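Local structure of histidine--tRNA ligase (Thermus thermophilus, 1H4V) at residues R18-I23 with Q123-N128; F50-G55 with R259-Y264; K63-F68 with S75-P80; R88-H93 with P298-V303; R112-R115 with Y121-F124. The protein joins L-histidine to tRNA(His) at the expense of ATP, working as a homodimeric class II aminoacyl-tRNA synthetase. One frame throughout, in Å; residues are numbered along the deposited sequence.

In the fold
The five contacts illustrate how chemistry follows position within one class II catalytic domain. Contacts 1 to 4 are all partly buried; contact 5 lies at the surface. Contact 1, nearest the centre of the chain, sets two histidines against each other; contact 5 takes over the same strand 123-132 at Q123 and F124 but is governed by arginines and a glutamate. Contact 3 is a hairpin carried by backbone bonds and phenylalanines, and it touches contact 2 through F50 against P80 and contact 5 through F66 against R112 and A113. Contact 4 is purely apolar across its segments and reaches the same large sheet as contacts 1 and 5. All except contact 2 also meet the second subunit.

Contact 1: residues R18-I23 with Q123-N128; sequences RMHQRI and QFHQVN. With SO4 (sulfate ion), chain B.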
# COMPACT_ATOMS: atom_id res chain seq x y z
N ARG A 18 9.10 1.29 -8.40
CA ARG A 18 9.52 -0.09 -8.57
C ARG A 18 10.57 -0.47 -7.53
O ARG A 18 10.58 -1.59 -7.03
CB ARG A 18 10.01 -0.32 -10.00
CG ARG A 18 8.87 -0.45 -11.01
CD ARG A 18 9.37 -0.44 -12.46
NE ARG A 18 10.38 -1.48 -12.68
CZ ARG A 18 11.38 -1.37 -13.56
NH1 ARG A 18 11.49 -0.27 -14.30
NH2 ARG A 18 12.25 -2.36 -13.71
N MET A 19 11.44 0.48 -7.18
CA MET A 19 12.46 0.22 -6.18
C MET A 19 11.78 -0.03 -4.82
O MET A 19 12.13 -0.97 -4.11
CB MET A 19 13.42 1.39 -6.08
CG MET A 19 14.66 1.08 -5.27
SD MET A 19 15.48 -0.45 -5.83
CE MET A 19 16.39 0.17 -7.22
N HIS A 20 10.79 0.80 -4.48
CA HIS A 20 10.06 0.66 -3.22
C HIS A 20 9.34 -0.69 -3.17
O HIS A 20 9.30 -1.35 -2.13
CB HIS A 20 9.02 1.77 -3.05
CG HIS A 20 9.58 3.05 -2.51
ND1 HIS A 20 8.87 3.87 -1.65
CD2 HIS A 20 10.78 3.65 -2.70
CE1 HIS A 20 9.62 4.91 -1.33
NE2 HIS A 20 10.78 4.80 -1.95
N GLN A 21 8.74 -1.08 -4.29
CA GLN A 21 8.01 -2.34 -4.35
C GLN A 21 8.94 -3.54 -4.20
O GLN A 21 8.55 -4.55 -3.64
CB GLN A 21 7.21 -2.43 -5.65
CG GLN A 21 6.22 -1.27 -5.79
CD GLN A 21 5.44 -1.30 -7.08
OE1 GLN A 21 6.00 -1.49 -8.15
NE2 GLN A 21 4.13 -1.07 -6.99
N ARG A 22 10.17 -3.42 -4.70
CA ARG A 22 11.13 -4.50 -4.60
C ARG A 22 11.53 -4.67 -3.14
O ARG A 22 11.57 -5.78 -2.61
CB ARG A 22 12.37 -4.21 -5.44
CG ARG A 22 12.24 -4.56 -6.90
CD ARG A 22 13.59 -4.99 -7.44
NE ARG A 22 13.55 -5.27 -8.87
CZ ARG A 22 14.58 -5.78 -9.55
NH1 ARG A 22 15.71 -6.05 -8.91
NH2 ARG A 22 14.48 -5.99 -10.86
N ILE A 23 11.82 -3.54 -2.51
CA ILE A 23 12.23 -3.52 -1.13
C ILE A 23 11.17 -4.16 -0.24
O ILE A 23 11.49 -5.03 0.58
CB ILE A 23 12.50 -2.07 -0.67
CG1 ILE A 23 13.68 -1.51 -1.49
CG2 ILE A 23 12.84 -2.04 0.81
CD1 ILE A 23 13.97 -0.06 -1.25
N GLN A 123 6.43 12.47 4.92
CA GLN A 123 5.72 11.21 4.68
C GLN A 123 6.79 10.26 4.18
O GLN A 123 7.41 10.51 3.15
CB GLN A 123 4.61 11.28 3.61
CG GLN A 123 3.92 9.89 3.48
CD GLN A 123 2.77 9.80 2.47
OE1 GLN A 123 1.91 10.67 2.39
NE2 GLN A 123 2.74 8.71 1.72
N PHE A 124 7.05 9.20 4.93
CA PHE A 124 8.03 8.22 4.50
C PHE A 124 7.39 6.86 4.66
O PHE A 124 6.27 6.77 5.16
CB PHE A 124 9.33 8.33 5.31
CG PHE A 124 9.13 8.26 6.82
CD1 PHE A 124 9.39 7.09 7.52
CD2 PHE A 124 8.72 9.39 7.53
CE1 PHE A 124 9.24 7.03 8.90
CE2 PHE A 124 8.56 9.35 8.92
CZ PHE A 124 8.82 8.16 9.61
N HIS A 125 8.07 5.82 4.23
CA HIS A 125 7.54 4.47 4.35
C HIS A 125 8.52 3.59 5.10
O HIS A 125 9.74 3.74 4.98
CB HIS A 125 7.28 3.88 2.96
CG HIS A 125 6.32 4.67 2.14
ND1 HIS A 125 6.65 5.89 1.57
CD2 HIS A 125 5.02 4.45 1.83
CE1 HIS A 125 5.60 6.38 0.95
NE2 HIS A 125 4.59 5.53 1.09
N GLN A 126 8.00 2.70 5.91
CA GLN A 126 8.89 1.81 6.61
C GLN A 126 8.30 0.44 6.74
O GLN A 126 7.08 0.26 6.61
CB GLN A 126 9.30 2.36 7.99
CG GLN A 126 8.20 2.70 8.95
CD GLN A 126 8.77 3.05 10.34
OE1 GLN A 126 9.72 3.83 10.46
NE2 GLN A 126 8.19 2.48 11.39
N VAL A 127 9.17 -0.54 6.94
CA VAL A 127 8.74 -1.91 7.13
C VAL A 127 8.91 -2.20 8.60
O VAL A 127 9.95 -1.88 9.18
CB VAL A 127 9.61 -2.88 6.31
CG1 VAL A 127 9.33 -4.31 6.75
CG2 VAL A 127 9.32 -2.70 4.81
N ASN A 128 7.89 -2.77 9.22
CA ASN A 128 7.97 -3.10 10.64
C ASN A 128 7.82 -4.58 10.86
O ASN A 128 7.05 -5.24 10.17
CB ASN A 128 6.87 -2.39 11.45
CG ASN A 128 7.20 -0.94 11.75
OD1 ASN A 128 7.00 -0.06 10.92
ND2 ASN A 128 7.70 -0.69 12.95
S SO4 B . 10.48 -4.92 -11.40
O1 SO4 B . 11.68 -4.82 -12.25
O2 SO4 B . 10.87 -5.37 -10.05
O3 SO4 B . 9.53 -5.89 -11.97
O4 SO4 B . 9.83 -3.60 -11.32
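H20 and H125 form an offset edge-to-face (T-shaped) pair, with ring planes 72° apart and centroids 5.7 Å from each other. The edge of H20 leads: its CE1 approaches ND1 of H125 to 4.3 Å. On H125, that same ND1 is hydrogen-bonded to E310, which limits how the ring can turn. The pair bridges two class II elements, the long motif 1 helix 14-33 and the motif 2 strand 123-132.

On the helix, R18 and R22, one turn apart, close on a sulfate ion probably taken from the crystallisation liquor. Both present a guanidinium edge to it. R18 bends at CG-CD (chi3 55°), which turns NE toward O4 at 2.6 Å while NH2 reaches O1 at 2.9 Å, both nearly straight. R22 gives NE to O2 at 2.9 Å and a weaker NH2 bond to O1. R18 NH2 also reaches the carbonyl of P324. With an alanine here, the sulfate would probably lose two of its four arginine bonds and P324 O its donor. The helix thus puts an aromatic edge against the sheet and offers two neighbouring guanidinium edges to one anion, a site probably suited to a small oxyanion.

Contact 2: residues F50-G55 with R259-Y264; sequences FEKGVG and RGLDYY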
# COMPACT_ATOMS: atom_id res chain seq x y z
N PHE A 50 -0.35 6.85 20.37
CA PHE A 50 1.02 7.26 20.13
C PHE A 50 1.72 8.13 21.16
O PHE A 50 2.87 8.52 20.95
CB PHE A 50 1.10 7.92 18.75
CG PHE A 50 0.65 7.01 17.63
CD1 PHE A 50 -0.47 7.32 16.86
CD2 PHE A 50 1.34 5.83 17.37
CE1 PHE A 50 -0.89 6.46 15.85
CE2 PHE A 50 0.92 4.98 16.36
CZ PHE A 50 -0.19 5.29 15.60
N GLU A 51 1.05 8.42 22.28
CA GLU A 51 1.68 9.22 23.34
C GLU A 51 2.64 8.29 24.09
O GLU A 51 2.29 7.15 24.39
CB GLU A 51 0.61 9.81 24.27
CG GLU A 51 -0.38 10.73 23.54
CD GLU A 51 -1.39 11.40 24.46
OE1 GLU A 51 -2.03 10.69 25.27
OE2 GLU A 51 -1.54 12.64 24.38
N LYS A 52 3.85 8.76 24.37
CA LYS A 52 4.86 7.94 25.03
C LYS A 52 4.89 7.97 26.55
O LYS A 52 5.65 7.23 27.17
CB LYS A 52 6.24 8.30 24.50
CG LYS A 52 6.32 8.33 22.99
CD LYS A 52 5.81 7.04 22.39
CE LYS A 52 5.77 7.12 20.87
NZ LYS A 52 5.12 5.91 20.29
N GLY A 53 4.07 8.83 27.16
CA GLY A 53 4.06 8.91 28.61
C GLY A 53 4.10 10.34 29.09
O GLY A 53 4.27 11.27 28.29
N VAL A 54 3.96 10.54 30.39
CA VAL A 54 3.96 11.88 30.96
C VAL A 54 5.37 12.43 31.14
O VAL A 54 6.17 11.91 31.92
CB VAL A 54 3.23 11.90 32.31
CG1 VAL A 54 3.13 13.34 32.81
CG2 VAL A 54 1.85 11.27 32.16
N GLY A 55 5.65 13.50 30.40
CA GLY A 55 6.95 14.16 30.45
C GLY A 55 7.05 15.16 29.31
O GLY A 55 7.19 14.77 28.14
N ARG A 259 18.11 4.15 24.50
CA ARG A 259 16.66 4.23 24.37
C ARG A 259 16.17 4.94 25.63
O ARG A 259 16.15 4.35 26.71
CB ARG A 259 16.05 2.83 24.29
CG ARG A 259 16.64 1.93 23.20
CD ARG A 259 16.29 2.37 21.78
NE ARG A 259 16.80 1.40 20.82
CZ ARG A 259 16.91 1.61 19.51
NH1 ARG A 259 16.54 2.77 19.00
NH2 ARG A 259 17.40 0.66 18.73
N GLY A 260 15.78 6.20 25.47
CA GLY A 260 15.34 6.99 26.61
C GLY A 260 13.98 6.70 27.21
O GLY A 260 13.80 6.85 28.42
N LEU A 261 13.02 6.30 26.38
CA LEU A 261 11.67 6.03 26.87
C LEU A 261 11.63 4.89 27.88
O LEU A 261 12.35 3.90 27.74
CB LEU A 261 10.73 5.73 25.70
CG LEU A 261 10.59 6.89 24.71
CD1 LEU A 261 9.71 6.46 23.54
CD2 LEU A 261 9.99 8.10 25.42
N ASP A 262 10.78 5.05 28.88
CA ASP A 262 10.65 4.07 29.96
C ASP A 262 10.17 2.66 29.60
O ASP A 262 10.34 1.73 30.39
CB ASP A 262 9.74 4.64 31.05
CG ASP A 262 10.37 5.82 31.78
OD1 ASP A 262 11.32 5.60 32.57
OD2 ASP A 262 9.93 6.97 31.56
N TYR A 263 9.59 2.47 28.42
CA TYR A 263 9.12 1.14 28.07
C TYR A 263 10.12 0.29 27.30
O TYR A 263 9.87 -0.89 27.03
CB TYR A 263 7.77 1.22 27.32
CG TYR A 263 7.78 1.96 26.00
CD1 TYR A 263 8.28 1.37 24.84
CD2 TYR A 263 7.22 3.24 25.90
CE1 TYR A 263 8.22 2.02 23.61
CE2 TYR A 263 7.16 3.89 24.68
CZ TYR A 263 7.66 3.28 23.54
OH TYR A 263 7.60 3.93 22.32
N TYR A 264 11.27 0.87 26.95
CA TYR A 264 12.30 0.13 26.24
C TYR A 264 13.11 -0.64 27.26
O TYR A 264 13.52 -0.09 28.29
CB TYR A 264 13.21 1.06 25.44
CG TYR A 264 12.57 1.60 24.18
CD1 TYR A 264 12.19 2.94 24.09
CD2 TYR A 264 12.33 0.76 23.09
CE1 TYR A 264 11.59 3.43 22.93
CE2 TYR A 264 11.74 1.25 21.93
CZ TYR A 264 11.37 2.58 21.85
OH TYR A 264 10.80 3.06 20.71
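NZ of K52 forms a salt bridge with E81, and on its way there the lysine runs past two side chains of the R259-Y264 loop. That loop carries the RGLDYY sequence, a signature of histidyl-tRNA synthetases, and L261 to Y264 form a type I beta turn closed by a weak Y264 N to L261 O bond. Facing it is the F50-G55 loop between strands 44-46 and 67-69, so the contact joins two loops distant in sequence.

K52 folds back early, with chi1 and chi2 both near -50°, and is extended from there to NZ. CB already lies against L261 CD2 at 3.9 Å, and the first torsion brings CG to 3.9 Å from CD1. Farther out, the lysine crosses the rim of Y263 near the ring plane. Y263 itself takes the crowded position, CG between backbone N and carbonyl carbon, and L261 CB sits above one face of its ring, toward the rim. The touching is aliphatic toward L261, but at Y263 the lysine methylenes meet the hydroxyl oxygen. Where lysine and tyrosine come closest, K52 CD lies 3.6 Å from Y263 OH.

Contact 3: residues K63-F68 with S75-P80; sequences KEMFTF and SLTLRP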
# COMPACT_ATOMS: atom_id res chain seq x y z
N LYS A 63 4.80 18.11 18.91
CA LYS A 63 4.87 19.06 17.82
C LYS A 63 5.22 18.36 16.52
O LYS A 63 4.90 18.83 15.43
CB LYS A 63 5.92 20.15 18.11
CG LYS A 63 7.32 19.62 18.45
CD LYS A 63 8.28 20.76 18.83
CE LYS A 63 9.62 20.23 19.38
NZ LYS A 63 10.59 21.31 19.76
N GLU A 64 5.88 17.21 16.66
CA GLU A 64 6.31 16.43 15.51
C GLU A 64 5.35 15.32 15.07
O GLU A 64 5.77 14.33 14.49
CB GLU A 64 7.70 15.85 15.79
CG GLU A 64 8.78 16.93 15.88
CD GLU A 64 10.09 16.47 15.28
OE1 GLU A 64 10.71 15.54 15.85
OE2 GLU A 64 10.50 17.02 14.23
N MET A 65 4.06 15.51 15.33
CA MET A 65 3.03 14.54 14.94
C MET A 65 1.82 15.28 14.38
O MET A 65 1.39 16.28 14.93
CB MET A 65 2.58 13.71 16.15
CG MET A 65 3.40 12.46 16.44
SD MET A 65 2.86 11.62 17.97
CE MET A 65 1.13 11.94 17.98
N PHE A 66 1.27 14.79 13.27
CA PHE A 66 0.10 15.42 12.68
C PHE A 66 -1.10 14.96 13.48
O PHE A 66 -1.50 13.80 13.41
CB PHE A 66 -0.08 15.04 11.21
CG PHE A 66 1.00 15.56 10.30
CD1 PHE A 66 2.04 14.73 9.90
CD2 PHE A 66 0.95 16.86 9.82
CE1 PHE A 66 3.02 15.20 9.02
CE2 PHE A 66 1.92 17.34 8.94
CZ PHE A 66 2.96 16.51 8.54
N THR A 67 -1.67 15.87 14.26
CA THR A 67 -2.81 15.58 15.10
C THR A 67 -3.98 16.46 14.71
O THR A 67 -3.80 17.54 14.18
CB THR A 67 -2.45 15.84 16.57
OG1 THR A 67 -1.29 15.09 16.91
CG2 THR A 67 -3.59 15.45 17.50
N PHE A 68 -5.19 15.99 14.97
CA PHE A 68 -6.38 16.76 14.65
C PHE A 68 -7.58 16.05 15.22
O PHE A 68 -7.51 14.88 15.55
CB PHE A 68 -6.51 16.91 13.13
CG PHE A 68 -6.68 15.60 12.40
CD1 PHE A 68 -7.95 15.09 12.15
CD2 PHE A 68 -5.57 14.86 12.00
CE1 PHE A 68 -8.11 13.85 11.51
CE2 PHE A 68 -5.71 13.63 11.36
CZ PHE A 68 -6.99 13.12 11.11
N SER A 75 -9.59 13.31 19.56
CA SER A 75 -8.26 13.62 19.04
C SER A 75 -7.77 12.46 18.17
O SER A 75 -7.79 11.31 18.60
CB SER A 75 -7.29 13.86 20.20
OG SER A 75 -6.04 14.34 19.72
N LEU A 76 -7.35 12.78 16.95
CA LEU A 76 -6.86 11.78 16.01
C LEU A 76 -5.45 12.14 15.56
O LEU A 76 -5.12 13.32 15.44
CB LEU A 76 -7.79 11.74 14.79
CG LEU A 76 -8.78 10.58 14.60
CD1 LEU A 76 -9.51 10.26 15.88
CD2 LEU A 76 -9.77 10.95 13.50
N THR A 77 -4.61 11.13 15.34
CA THR A 77 -3.23 11.36 14.91
C THR A 77 -2.79 10.47 13.75
O THR A 77 -3.06 9.27 13.73
CB THR A 77 -2.24 11.18 16.11
OG1 THR A 77 -2.37 12.29 17.02
CG2 THR A 77 -0.81 11.09 15.62
N LEU A 78 -2.11 11.07 12.78
CA LEU A 78 -1.58 10.34 11.63
C LEU A 78 -0.45 9.45 12.14
O LEU A 78 0.43 9.92 12.85
CB LEU A 78 -1.05 11.34 10.59
CG LEU A 78 -1.87 11.61 9.33
CD1 LEU A 78 -3.33 11.73 9.65
CD2 LEU A 78 -1.37 12.87 8.66
N ARG A 79 -0.49 8.17 11.78
CA ARG A 79 0.51 7.21 12.21
C ARG A 79 1.97 7.70 12.06
O ARG A 79 2.45 7.91 10.95
CB ARG A 79 0.34 5.91 11.42
CG ARG A 79 1.28 4.81 11.86
CD ARG A 79 1.56 3.88 10.69
NE ARG A 79 0.38 3.14 10.30
CZ ARG A 79 0.09 2.80 9.05
NH1 ARG A 79 0.91 3.15 8.07
NH2 ARG A 79 -0.99 2.08 8.79
N PRO A 80 2.68 7.86 13.19
CA PRO A 80 4.08 8.32 13.22
C PRO A 80 5.08 7.17 13.36
O PRO A 80 6.27 7.33 13.08
CB PRO A 80 4.11 9.22 14.44
CG PRO A 80 3.27 8.44 15.39
CD PRO A 80 2.09 7.98 14.54
O HOH W 1 2.01 12.18 12.52
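F68 lays one ring face over the CB of L76, a CH-pi contact with that carbon 4.1 Å from the ring centroid and 19° off the normal. A second leucine approaches differently: L78 CD1 comes to the ring edge, near its plane, 3.5 Å from CE2 of F68. The ring reaches both because F68 CG sits between its backbone N and carbonyl carbon (chi1 62°), swinging the ring across the neighbouring strand. L78 CD2 turns instead to F66, meeting its CB at 3.6 Å.

T67 and T77, on the face away from F68 and L76, join hydroxyl to hydroxyl, OG1 to OG1 at 3.0 Å. They are a non-hydrogen-bonded antiparallel pair of a beta hairpin; on one side of them L78 N bonds F66 O at 2.9 Å, and on the other F68 N bonds L76 O at 2.7 Å. Where the strands part, a water takes the N-H of F66 and donates to L78 O. Beyond it, M65 CG packs on P80 CB at 3.9 Å.

Strand 44-46 flanks 75-78 on its other side, with nearby T47 bonding T77 OG1. F66 and L78 lean on F111 of strand 102-111, while the F68 rings of the two subunits meet with planes about 10° apart.

Contact 4: residues R88-H93 with P298-V303; sequences RAYLEH and PRVPGV
Y90 overlaps V300 with the far side of its ring: CE2 lies 3.8 Å from CG1 and 3.9 Å from CG2 of the valine, and both methyls have CE2 as their nearest ring atom. CG1 arrives obliquely, neither squarely over the ring nor in its plane. Y90 holds CG anti to the backbone N (chi1 174°), which throws the ring off the helix toward V300. Its hydroxyl finds a partner elsewhere, in a hydrogen bond to Q100.

L91 fills the next position. Its CD1 lies in the plane of the Y90 ring, at the edge, 3.8 Å from CD2 of the tyrosine. From there the same methyl looks across to V300 CG2 and to CD of the P298 ring, both at a loose 4.4 Å. Torsions well off the staggered values, chi1 at -99° and chi2 at 20°, let this one methyl meet the tyrosine edge and still face the other segment.

The valine belongs to the loop that leads into strand 302-308, the strand with which motif 3 of the class II synthetase fold begins, ahead of helix 309-318. Y90 and L91 come from the end of helix 83-92. L132, from the neighbouring strand 123-132, touches both Y90 and V300, while S292 of helix 291-294 touches L91 and V300.

Nearby on the helix, R88 NH1 forms a salt bridge with D11 of the second subunit, and H93, just past the helix end, gives NE2 to the same aspartate.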
# COMPACT_ATOMS: atom_id res chain seq x y z
N ARG A 88 -1.36 -2.26 19.59
CA ARG A 88 -2.76 -1.90 19.76
C ARG A 88 -3.64 -2.90 19.01
O ARG A 88 -4.75 -3.20 19.44
CB ARG A 88 -2.99 -0.48 19.24
CG ARG A 88 -4.36 0.14 19.56
CD ARG A 88 -5.44 -0.36 18.61
NE ARG A 88 -5.10 -0.08 17.22
CZ ARG A 88 -5.52 -0.80 16.19
NH1 ARG A 88 -6.31 -1.85 16.38
NH2 ARG A 88 -5.13 -0.49 14.96
N ALA A 89 -3.13 -3.44 17.90
CA ALA A 89 -3.88 -4.42 17.13
C ALA A 89 -3.85 -5.79 17.81
O ALA A 89 -4.85 -6.50 17.83
CB ALA A 89 -3.31 -4.52 15.70
N TYR A 90 -2.70 -6.15 18.37
CA TYR A 90 -2.52 -7.43 19.06
C TYR A 90 -3.54 -7.49 20.21
O TYR A 90 -4.15 -8.53 20.48
CB TYR A 90 -1.10 -7.50 19.61
CG TYR A 90 -0.78 -8.69 20.50
CD1 TYR A 90 -0.17 -9.83 19.97
CD2 TYR A 90 -1.03 -8.65 21.87
CE1 TYR A 90 0.20 -10.91 20.80
CE2 TYR A 90 -0.67 -9.72 22.70
CZ TYR A 90 -0.05 -10.84 22.16
OH TYR A 90 0.33 -11.88 22.99
N LEU A 91 -3.72 -6.35 20.86
CA LEU A 91 -4.66 -6.22 21.97
C LEU A 91 -6.11 -6.28 21.49
O LEU A 91 -6.91 -7.06 22.01
CB LEU A 91 -4.43 -4.88 22.68
CG LEU A 91 -3.61 -4.82 23.97
CD1 LEU A 91 -2.71 -6.04 24.12
CD2 LEU A 91 -2.81 -3.54 23.97
N GLU A 92 -6.44 -5.46 20.50
CA GLU A 92 -7.81 -5.40 20.00
C GLU A 92 -8.35 -6.74 19.51
O GLU A 92 -9.52 -7.06 19.75
CB GLU A 92 -7.92 -4.36 18.88
CG GLU A 92 -9.36 -4.06 18.46
CD GLU A 92 -9.48 -2.89 17.50
OE1 GLU A 92 -8.91 -1.81 17.79
OE2 GLU A 92 -10.16 -3.03 16.47
N HIS A 93 -7.51 -7.53 18.85
CA HIS A 93 -7.97 -8.80 18.31
C HIS A 93 -7.71 -10.02 19.18
O HIS A 93 -7.86 -11.15 18.72
CB HIS A 93 -7.38 -8.99 16.92
CG HIS A 93 -7.76 -7.89 15.98
ND1 HIS A 93 -9.05 -7.74 15.50
CD2 HIS A 93 -7.06 -6.82 15.53
CE1 HIS A 93 -9.12 -6.62 14.79
NE2 HIS A 93 -7.93 -6.04 14.80
N PRO A 298 -2.61 -5.91 29.18
CA PRO A 298 -1.80 -6.63 30.16
C PRO A 298 -0.33 -6.55 29.74
O PRO A 298 0.00 -5.89 28.76
CB PRO A 298 -2.33 -8.05 30.07
CG PRO A 298 -2.71 -8.16 28.62
CD PRO A 298 -3.42 -6.85 28.38
N ARG A 299 0.53 -7.23 30.49
CA ARG A 299 1.94 -7.24 30.16
C ARG A 299 2.14 -8.07 28.90
O ARG A 299 1.67 -9.20 28.81
CB ARG A 299 2.74 -7.87 31.30
CG ARG A 299 4.17 -8.22 30.93
CD ARG A 299 4.85 -9.03 32.01
NE ARG A 299 6.27 -9.23 31.71
CZ ARG A 299 7.14 -8.24 31.55
NH1 ARG A 299 6.74 -6.98 31.66
NH2 ARG A 299 8.42 -8.51 31.28
N VAL A 300 2.83 -7.50 27.91
CA VAL A 300 3.11 -8.21 26.67
C VAL A 300 4.54 -7.92 26.22
O VAL A 300 4.83 -6.85 25.72
CB VAL A 300 2.17 -7.79 25.53
CG1 VAL A 300 2.56 -8.52 24.24
CG2 VAL A 300 0.72 -8.09 25.90
N PRO A 301 5.45 -8.89 26.43
CA PRO A 301 6.85 -8.73 26.04
C PRO A 301 6.93 -8.54 24.53
O PRO A 301 6.15 -9.15 23.79
CB PRO A 301 7.49 -10.05 26.46
CG PRO A 301 6.58 -10.54 27.56
CD PRO A 301 5.22 -10.21 27.03
N GLY A 302 7.85 -7.71 24.07
CA GLY A 302 7.95 -7.49 22.64
C GLY A 302 9.34 -7.15 22.18
O GLY A 302 10.15 -6.64 22.94
N VAL A 303 9.62 -7.45 20.92
CA VAL A 303 10.92 -7.15 20.35
C VAL A 303 10.68 -7.10 18.85
O VAL A 303 9.87 -7.86 18.32
CB VAL A 303 11.97 -8.23 20.71
CG1 VAL A 303 11.57 -9.57 20.14
CG2 VAL A 303 13.34 -7.83 20.18

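Contact 5: residues R112-R115 with Y121-F124; sequences RAER and YRQF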
# COMPACT_ATOMS: atom_id res chain seq x y z
N ARG A 112 5.63 12.42 9.83
CA ARG A 112 6.53 13.19 10.70
C ARG A 112 6.26 14.66 10.36
O ARG A 112 6.29 15.04 9.20
CB ARG A 112 7.97 12.82 10.33
CG ARG A 112 9.05 13.16 11.33
CD ARG A 112 10.32 12.34 11.00
NE ARG A 112 10.96 12.77 9.75
CZ ARG A 112 11.76 12.00 9.02
NH1 ARG A 112 12.02 10.74 9.39
NH2 ARG A 112 12.34 12.46 7.92
N ALA A 113 5.99 15.48 11.36
CA ALA A 113 5.71 16.89 11.09
C ALA A 113 6.93 17.81 11.28
O ALA A 113 7.08 18.44 12.32
CB ALA A 113 4.56 17.34 11.95
N GLU A 114 7.79 17.88 10.27
CA GLU A 114 8.96 18.74 10.30
C GLU A 114 8.63 19.93 9.42
O GLU A 114 7.59 19.94 8.75
CB GLU A 114 10.18 17.99 9.76
CG GLU A 114 10.03 17.44 8.34
CD GLU A 114 11.29 16.69 7.86
OE1 GLU A 114 12.31 17.35 7.60
OE2 GLU A 114 11.23 15.45 7.75
N ARG A 115 9.49 20.94 9.42
CA ARG A 115 9.25 22.12 8.59
C ARG A 115 9.50 21.78 7.14
O ARG A 115 10.53 21.18 6.80
CB ARG A 115 10.17 23.26 9.01
CG ARG A 115 9.98 23.68 10.44
CD ARG A 115 11.07 24.61 10.87
NE ARG A 115 10.86 25.06 12.26
CZ ARG A 115 9.77 25.72 12.67
NH1 ARG A 115 8.78 26.00 11.82
NH2 ARG A 115 9.66 26.11 13.94
N TYR A 121 11.82 14.12 4.74
CA TYR A 121 10.53 13.51 4.45
C TYR A 121 9.54 13.69 5.58
O TYR A 121 9.86 13.43 6.74
CB TYR A 121 10.67 12.00 4.18
CG TYR A 121 11.30 11.63 2.85
CD1 TYR A 121 10.68 11.96 1.64
CD2 TYR A 121 12.52 10.93 2.80
CE1 TYR A 121 11.24 11.59 0.42
CE2 TYR A 121 13.09 10.56 1.59
CZ TYR A 121 12.45 10.89 0.40
OH TYR A 121 13.01 10.51 -0.80
N ARG A 122 8.33 14.15 5.26
CA ARG A 122 7.28 14.30 6.26
C ARG A 122 6.39 13.08 6.10
O ARG A 122 5.69 12.69 7.03
CB ARG A 122 6.52 15.62 6.05
CG ARG A 122 7.33 16.83 6.53
CD ARG A 122 6.80 18.13 5.95
NE ARG A 122 5.74 18.72 6.75
CZ ARG A 122 4.87 19.61 6.28
NH1 ARG A 122 4.94 20.00 5.01
NH2 ARG A 122 3.95 20.13 7.08
N GLN A 123 6.43 12.47 4.92
CA GLN A 123 5.72 11.21 4.68
C GLN A 123 6.79 10.26 4.18
O GLN A 123 7.41 10.51 3.15
CB GLN A 123 4.61 11.28 3.61
CG GLN A 123 3.92 9.89 3.48
CD GLN A 123 2.77 9.80 2.47
OE1 GLN A 123 1.91 10.67 2.39
NE2 GLN A 123 2.74 8.71 1.72
N PHE A 124 7.05 9.20 4.93
CA PHE A 124 8.03 8.22 4.50
C PHE A 124 7.39 6.86 4.66
O PHE A 124 6.27 6.77 5.16
CB PHE A 124 9.33 8.33 5.31
CG PHE A 124 9.13 8.26 6.82
CD1 PHE A 124 9.39 7.09 7.52
CD2 PHE A 124 8.72 9.39 7.53
CE1 PHE A 124 9.24 7.03 8.90
CE2 PHE A 124 8.56 9.35 8.92
CZ PHE A 124 8.82 8.16 9.61
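R112 runs out with CG and CD extended and then bends sharply at CG-CD (chi3 69°), while F124 swings its ring back toward it, CG lodged between backbone N and carbonyl carbon (chi1 53°). The two turns bring the guanidinium over one face of the F124 ring, NH1 3.8 Å from CE2. The planes are 26° apart, only moderately tilted, and the groups overlap at their rims. R112 CB comes to the same ring in its plane, at the edge, also 3.8 Å from CE2. The guanidinium is held from another side by E114, whose OE2 lies in its plane, 3.2 Å from NH2 in a salt bridge, with a weaker, longer bond to NE.

Between the backbones, R112 N gives a nearly straight bond to R122 O at 2.8 Å. This pairing lies just beyond the antiparallel strands 102-111 and 123-132, on the loop of motif 2 of class II synthetases. R112 and E114 match its FRxE signature, which in class II relatives contacts ATP. Residues 117-120 are not modelled and E114 is poorly ordered, consistent with a mobile loop in the ligand-free enzyme.

A leucine in place of R112 is likely to leave the E114 carboxylate without its salt-bridge partner, and the rim of the F124 face without the guanidinium over it.

E114 OE2 also accepts a weak bond from Y121 N at 3.3 Å. R122 points its charge elsewhere: NH1 bonds the carbonyl of R7, and NH2 forms a salt bridge with D70 of the second subunit, whose R71 bonds the carbonyl of A113.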